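Local coordinates for glycosyl hydrolase family 2, TIM barrel domain protein (Faecalibacterium prausnitzii A2-165, PDB 6ED2) that is a gut bacterial beta-glucuronidase of glycosyl hydrolase family 2, probably hydrolysing beta-glucuronides to release glucuronic acid, at residues A[486-492]-A[525-529]; A[569-575]-A[625-629]. All blocks are in the same frame, centred on the assembly; numbering follows the deposited sequence.

Contact 1 (A[486-492]-A[525-529]); sequences QRFADFV and VLHGR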
loop_
_atom_site.group_PDB
_atom_site.type_symbol
_atom_site.label_atom_id
_atom_site.label_comp_id
_atom_site.label_asym_id
_atom_site.label_seq_id
_atom_site.Cartn_x
_atom_site.Cartn_y
_atom_site.Cartn_z
ATOM N N GLN A 486 37.298 -21.538 0.755
ATOM C CA GLN A 486 37.621 -20.243 1.353
ATOM C C GLN A 486 39.114 -19.954 1.325
ATOM O O GLN A 486 39.512 -18.783 1.233
ATOM C CB GLN A 486 37.086 -20.145 2.784
ATOM C CG GLN A 486 37.658 -21.164 3.754
ATOM C CD GLN A 486 38.939 -20.687 4.420
ATOM O OE1 GLN A 486 39.278 -19.499 4.367
ATOM N NE2 GLN A 486 39.676 -21.619 5.029
ATOM N N ARG A 487 39.963 -20.990 1.388
ATOM C CA ARG A 487 41.405 -20.739 1.474
ATOM C C ARG A 487 41.960 -20.062 0.222
ATOM O O ARG A 487 43.033 -19.449 0.293
ATOM C CB ARG A 487 42.166 -22.045 1.759
ATOM C CG ARG A 487 42.207 -23.062 0.626
ATOM C CD ARG A 487 43.173 -24.224 0.964
ATOM N NE ARG A 487 43.051 -25.362 0.040
ATOM C CZ ARG A 487 43.824 -25.524 -1.038
ATOM N NH1 ARG A 487 44.768 -24.632 -1.320
ATOM N NH2 ARG A 487 43.660 -26.570 -1.830
ATOM N N PHE A 488 41.236 -20.112 -0.909
ATOM C CA PHE A 488 41.711 -19.469 -2.137
ATOM C C PHE A 488 41.484 -17.963 -2.155
ATOM O O PHE A 488 42.139 -17.264 -2.932
ATOM C CB PHE A 488 41.028 -20.073 -3.355
ATOM C CG PHE A 488 41.374 -21.496 -3.584
ATOM C CD1 PHE A 488 42.537 -21.833 -4.259
ATOM C CD2 PHE A 488 40.551 -22.505 -3.106
ATOM C CE1 PHE A 488 42.864 -23.155 -4.475
ATOM C CE2 PHE A 488 40.869 -23.828 -3.317
ATOM C CZ PHE A 488 42.032 -24.156 -4.002
ATOM N N ALA A 489 40.602 -17.445 -1.301
ATOM C CA ALA A 489 40.188 -16.045 -1.364
ATOM C C ALA A 489 41.207 -15.128 -0.694
ATOM O O ALA A 489 41.738 -15.448 0.372
ATOM C CB ALA A 489 38.819 -15.882 -0.700
ATOM N N ASP A 490 41.478 -13.976 -1.328
ATOM C CA ASP A 490 42.334 -12.959 -0.712
ATOM C C ASP A 490 41.603 -12.209 0.396
ATOM O O ASP A 490 42.234 -11.629 1.291
ATOM C CB ASP A 490 42.834 -11.957 -1.755
ATOM C CG ASP A 490 43.579 -12.619 -2.908
ATOM O OD1 ASP A 490 44.430 -13.509 -2.663
ATOM O OD2 ASP A 490 43.328 -12.235 -4.068
ATOM N N PHE A 491 40.282 -12.157 0.320
ATOM C CA PHE A 491 39.466 -11.682 1.420
ATOM C C PHE A 491 38.184 -12.477 1.323
ATOM O O PHE A 491 37.802 -12.910 0.232
ATOM C CB PHE A 491 39.242 -10.155 1.385
ATOM C CG PHE A 491 38.470 -9.654 0.172
ATOM C CD1 PHE A 491 37.089 -9.509 0.221
ATOM C CD2 PHE A 491 39.129 -9.309 -0.997
ATOM C CE1 PHE A 491 36.377 -9.039 -0.881
ATOM C CE2 PHE A 491 38.422 -8.843 -2.115
ATOM C CZ PHE A 491 37.044 -8.703 -2.048
ATOM N N VAL A 492 37.581 -12.749 2.460
ATOM C CA VAL A 492 36.399 -13.598 2.497
ATOM C C VAL A 492 35.162 -12.713 2.409
ATOM O O VAL A 492 35.111 -11.639 3.025
ATOM C CB VAL A 492 36.407 -14.479 3.764
ATOM C CG1 VAL A 492 35.103 -15.237 3.913
ATOM C CG2 VAL A 492 37.582 -15.479 3.682
ATOM N N VAL A 525 40.072 -19.126 10.894
ATOM C CA VAL A 525 40.570 -19.565 9.593
ATOM C C VAL A 525 41.061 -18.421 8.707
ATOM O O VAL A 525 41.654 -18.695 7.650
ATOM C CB VAL A 525 39.512 -20.399 8.837
ATOM C CG1 VAL A 525 38.992 -21.530 9.719
ATOM C CG2 VAL A 525 38.367 -19.518 8.331
ATOM N N LEU A 526 40.878 -17.158 9.115
ATOM C CA LEU A 526 41.146 -16.024 8.227
ATOM C C LEU A 526 42.636 -15.712 8.110
ATOM O O LEU A 526 43.109 -15.317 7.033
ATOM C CB LEU A 526 40.403 -14.778 8.719
ATOM C CG LEU A 526 38.938 -14.635 8.294
ATOM C CD1 LEU A 526 38.247 -13.622 9.159
ATOM C CD2 LEU A 526 38.809 -14.233 6.825
ATOM N N HIS A 527 43.378 -15.839 9.207
ATOM C CA HIS A 527 44.829 -15.624 9.231
ATOM C C HIS A 527 45.202 -14.267 8.630
ATOM O O HIS A 527 45.982 -14.163 7.679
ATOM C CB HIS A 527 45.567 -16.771 8.525
ATOM C CG HIS A 527 45.122 -18.132 8.972
ATOM N ND1 HIS A 527 45.096 -18.506 10.300
ATOM C CD2 HIS A 527 44.677 -19.204 8.271
ATOM C CE1 HIS A 527 44.652 -19.747 10.397
ATOM N NE2 HIS A 527 44.375 -20.189 9.182
ATOM N N GLY A 528 44.628 -13.217 9.205
ATOM C CA GLY A 528 44.943 -11.860 8.827
ATOM C C GLY A 528 44.073 -11.270 7.728
ATOM O O GLY A 528 43.994 -10.047 7.624
ATOM N N ARG A 529 43.406 -12.101 6.933
ATOM C CA ARG A 529 42.638 -11.629 5.782
ATOM C C ARG A 529 41.428 -10.793 6.216
ATOM O O ARG A 529 40.755 -11.133 7.193
ATOM C CB ARG A 529 42.154 -12.816 4.951
ATOM C CG ARG A 529 43.247 -13.507 4.134
ATOM C CD ARG A 529 42.730 -14.763 3.436
ATOM N NE ARG A 529 42.250 -15.786 4.370
ATOM C CZ ARG A 529 41.425 -16.777 4.030
ATOM N NH1 ARG A 529 40.960 -16.880 2.783
ATOM N NH2 ARG A 529 41.047 -17.666 4.934
HETATM O O HOH W 1 42.113 -20.507 5.972
#

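Contact 2 (A[569-575]-A[625-629]); sequences DHYDFVQ and DFKKR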
loop_
_atom_site.group_PDB
_atom_site.type_symbol
_atom_site.label_atom_id
_atom_site.label_comp_id
_atom_site.label_asym_id
_atom_site.label_seq_id
_atom_site.Cartn_x
_atom_site.Cartn_y
_atom_site.Cartn_z
ATOM N N ASP A 569 30.352 -5.139 14.029
ATOM C CA ASP A 569 31.203 -4.174 14.704
ATOM C C ASP A 569 32.040 -4.823 15.798
ATOM O O ASP A 569 33.036 -4.239 16.232
ATOM C CB ASP A 569 30.341 -3.039 15.266
ATOM C CG ASP A 569 29.742 -2.152 14.152
ATOM O OD1 ASP A 569 30.218 -2.260 12.994
ATOM O OD2 ASP A 569 28.812 -1.345 14.436
ATOM N N HIS A 570 31.667 -6.025 16.224
ATOM C CA HIS A 570 32.401 -6.730 17.264
ATOM C C HIS A 570 33.770 -7.234 16.803
ATOM O O HIS A 570 34.652 -7.405 17.645
ATOM C CB HIS A 570 31.562 -7.905 17.764
ATOM C CG HIS A 570 32.139 -8.585 18.960
ATOM N ND1 HIS A 570 32.239 -7.970 20.189
ATOM C CD2 HIS A 570 32.670 -9.823 19.114
ATOM C CE1 HIS A 570 32.795 -8.805 21.051
ATOM N NE2 HIS A 570 33.066 -9.935 20.424
ATOM N N TYR A 571 33.977 -7.468 15.504
ATOM C CA TYR A 571 35.146 -8.199 15.006
ATOM C C TYR A 571 36.044 -7.280 14.187
ATOM O O TYR A 571 35.600 -6.703 13.189
ATOM C CB TYR A 571 34.709 -9.402 14.165
ATOM C CG TYR A 571 33.936 -10.432 14.950
ATOM C CD1 TYR A 571 34.598 -11.454 15.636
ATOM C CD2 TYR A 571 32.543 -10.379 15.031
ATOM C CE1 TYR A 571 33.893 -12.396 16.372
ATOM C CE2 TYR A 571 31.826 -11.322 15.764
ATOM C CZ TYR A 571 32.509 -12.329 16.432
ATOM O OH TYR A 571 31.810 -13.271 17.156
ATOM N N ASP A 572 37.314 -7.170 14.586
ATOM C CA ASP A 572 38.238 -6.254 13.926
ATOM C C ASP A 572 38.501 -6.644 12.474
ATOM O O ASP A 572 38.903 -5.793 11.673
ATOM C CB ASP A 572 39.566 -6.174 14.711
ATOM C CG ASP A 572 40.536 -7.356 14.402
ATOM O OD1 ASP A 572 40.142 -8.549 14.547
ATOM O OD2 ASP A 572 41.706 -7.090 14.011
ATOM N N PHE A 573 38.276 -7.905 12.114
ATOM C CA PHE A 573 38.564 -8.345 10.757
ATOM C C PHE A 573 37.427 -8.057 9.780
ATOM O O PHE A 573 37.637 -8.187 8.567
ATOM C CB PHE A 573 38.909 -9.839 10.734
ATOM C CG PHE A 573 37.871 -10.737 11.378
ATOM C CD1 PHE A 573 36.702 -11.082 10.708
ATOM C CD2 PHE A 573 38.082 -11.259 12.650
ATOM C CE1 PHE A 573 35.761 -11.920 11.282
ATOM C CE2 PHE A 573 37.140 -12.092 13.239
ATOM C CZ PHE A 573 35.980 -12.428 12.555
ATOM N N VAL A 574 36.249 -7.660 10.256
ATOM C CA VAL A 574 35.156 -7.306 9.350
ATOM C C VAL A 574 35.463 -5.926 8.791
ATOM O O VAL A 574 35.477 -4.935 9.526
ATOM C CB VAL A 574 33.790 -7.333 10.044
ATOM C CG1 VAL A 574 32.720 -6.822 9.083
ATOM C CG2 VAL A 574 33.449 -8.754 10.503
ATOM N N GLN A 575 35.732 -5.860 7.489
ATOM C CA GLN A 575 36.197 -4.617 6.887
ATOM C C GLN A 575 35.250 -4.088 5.821
ATOM O O GLN A 575 35.616 -3.167 5.079
ATOM C CB GLN A 575 37.599 -4.816 6.307
ATOM C CG GLN A 575 38.653 -5.013 7.378
ATOM C CD GLN A 575 38.880 -3.753 8.187
ATOM O OE1 GLN A 575 39.011 -2.671 7.622
ATOM N NE2 GLN A 575 38.933 -3.884 9.518
ATOM N N ASP A 625 37.892 5.221 7.439
ATOM C CA ASP A 625 38.824 4.184 7.887
ATOM C C ASP A 625 38.352 3.499 9.172
ATOM O O ASP A 625 39.164 3.084 10.007
ATOM C CB ASP A 625 40.223 4.772 8.074
ATOM C CG ASP A 625 40.274 5.821 9.175
ATOM O OD1 ASP A 625 39.239 6.461 9.444
ATOM O OD2 ASP A 625 41.350 6.002 9.777
ATOM N N PHE A 626 37.037 3.379 9.333
ATOM C CA PHE A 626 36.447 2.631 10.431
ATOM C C PHE A 626 37.052 1.234 10.534
ATOM O O PHE A 626 37.408 0.616 9.523
ATOM C CB PHE A 626 34.944 2.546 10.195
ATOM C CG PHE A 626 34.188 1.792 11.243
ATOM C CD1 PHE A 626 33.333 0.759 10.879
ATOM C CD2 PHE A 626 34.279 2.150 12.582
ATOM C CE1 PHE A 626 32.601 0.067 11.834
ATOM C CE2 PHE A 626 33.546 1.473 13.553
ATOM C CZ PHE A 626 32.710 0.419 13.181
ATOM N N LYS A 627 37.180 0.757 11.776
ATOM C CA LYS A 627 37.595 -0.600 12.127
ATOM C C LYS A 627 39.103 -0.764 12.042
ATOM O O LYS A 627 39.601 -1.525 11.201
ATOM C CB LYS A 627 36.912 -1.650 11.249
ATOM C CG LYS A 627 36.491 -2.868 12.028
ATOM C CD LYS A 627 35.217 -2.577 12.794
ATOM C CE LYS A 627 34.497 -3.851 13.064
ATOM N NZ LYS A 627 34.202 -4.567 11.807
ATOM N N LYS A 628 39.826 -0.052 12.909
ATOM C CA LYS A 628 41.262 -0.246 13.020
ATOM C C LYS A 628 41.558 -1.679 13.446
ATOM O O LYS A 628 40.794 -2.313 14.179
ATOM C CB LYS A 628 41.869 0.764 14.000
ATOM C CG LYS A 628 41.941 2.188 13.421
ATOM C CD LYS A 628 42.534 3.203 14.411
ATOM C CE LYS A 628 42.640 4.599 13.790
ATOM N NZ LYS A 628 41.339 5.061 13.211
ATOM N N ARG A 629 42.674 -2.194 12.962
ATOM C CA ARG A 629 42.853 -3.633 12.847
ATOM C C ARG A 629 43.852 -4.173 13.874
ATOM O O ARG A 629 44.334 -3.426 14.736
ATOM C CB ARG A 629 43.288 -3.934 11.411
ATOM C CG ARG A 629 43.436 -5.353 11.038
ATOM C CD ARG A 629 42.119 -5.981 10.719
ATOM N NE ARG A 629 42.176 -7.388 11.118
ATOM C CZ ARG A 629 42.233 -8.409 10.277
ATOM N NH1 ARG A 629 42.288 -9.655 10.749
ATOM N NH2 ARG A 629 42.213 -8.188 8.968
HETATM O O HOH W 2 31.751 -3.520 11.290
#

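Contact 1 (A[486-492]-A[525-529])
Arg529 sets out with CG anti to its own carbonyl carbon (chi1 -73°), runs straight through CD and then bends at chi3, which turns the guanidinium so that one edge faces the carbonyls of Val525 and Leu526 and another faces Gln486 and Ala489. Gln486 meets it with a chain folded at chi2 (88°), CG lying between the backbone N and carbonyl carbon, and this brings the amide oxygen up to the arginine. The guanidinium then grips Gln486 end-on: Arg529 NH2 donates to Gln486 OE1 at 2.6 Å in a nearly straight bond (172°), and NH1 reaches the backbone O of the same residue at 2.8 Å. NH1 has a second acceptor, Ala489 O, 2.9 Å away. Along another edge, Arg529 NE donates to Leu526 O (2.8 Å) and NH2 donates to Val525 O, all five acceptors lying close to the guanidinium plane. Only an arginine offers so many N-H groups in one plane, and the bonds fix its rotation. In the TIM barrel this ties the loop entering strand 492-495 to the one that leads from helix 508-525 into the neighbouring parallel strand 531-535. The turn Leu526 to Arg529 is type I', and at the backbone angles of Gly528 a CB would collide with the carbonyl O of the residue before, so glycine suits the place. Apolar packing adds to this: Val492 CG2 lies over one guanidinium face, toward its rim, and packs on Leu526 CD2 at 3.6 Å. A water accepts from Gln486 NE2 (2.8 Å) and donates to Val525 O, joining the helix end to the other loop.

Contact 2 (A[569-575]-A[625-629])
Lys627 pushes its ammonium group into the turn Tyr571 to Val574, crossing Val574 obliquely; bends at chi2 and chi4 (-57°) steer Lys627 NZ onto Val574 O at 2.6 Å, with a weak bond to Tyr571 O. Phe568 O is a further acceptor, and a water joins NZ to Asp569 OD1. A lysine, long enough to reach in and with three N-H groups to share, suits this buried cluster of carbonyls. Gln575 also crosses Lys627 obliquely, and its amide donates twice through NE2: to Lys627 O at 3.0 Å, nearly straight and on a lone pair in the carbonyl plane, and to Asp572 O at 2.9 Å. Its OE1 accepts from Arg306, so a leucine in its place would probably leave the Lys627 and Asp572 carbonyls without this donor and cost Arg306 one of its acceptors. Arg629 meets Asp572 at about a right angle. Here Arg629 NE approaches Asp572 OD2 from above the carboxylate plane in a 2.9 Å salt bridge, the two planes 72° apart, while Phe573 CB lies over one guanidinium face. Phe626 turns its ring edge to Asp569 OD1 (3.5 Å from CE1), the carboxylate standing 86° to the ring; that acid's main partner is Arg618. The C-terminal tail following helix 610-621 is thus laid across the junction of helix 554-570 and barrel strand 574-580, with Tyr315 of strand 312-320 beside Phe626 and Arg306 of strand 306-309 bonding the tail's backbone.

In the fold
Both contacts lie on the TIM barrel, their centres about 15 Å apart and both only partly buried, away from the annotated magnesium site. Contact 1 joins two loops that each lead into a barrel strand, whereas contact 2 lays the last ordered residues of the chain on a helix-to-strand connection. They share a border: Leu526 packs on Phe573, and Arg629 NH2 makes a weak hydrogen bond to Gly528 O, while strands 531-535 and 574-580 are parallel neighbours. Each sets a cation mainly among backbone carbonyls, a flat guanidinium in contact 1, where a side-chain amide oxygen joins them, and an ammonium in contact 2. Contact 2 adds a salt bridge made by the exposed Arg629; contact 1 has none between its segments.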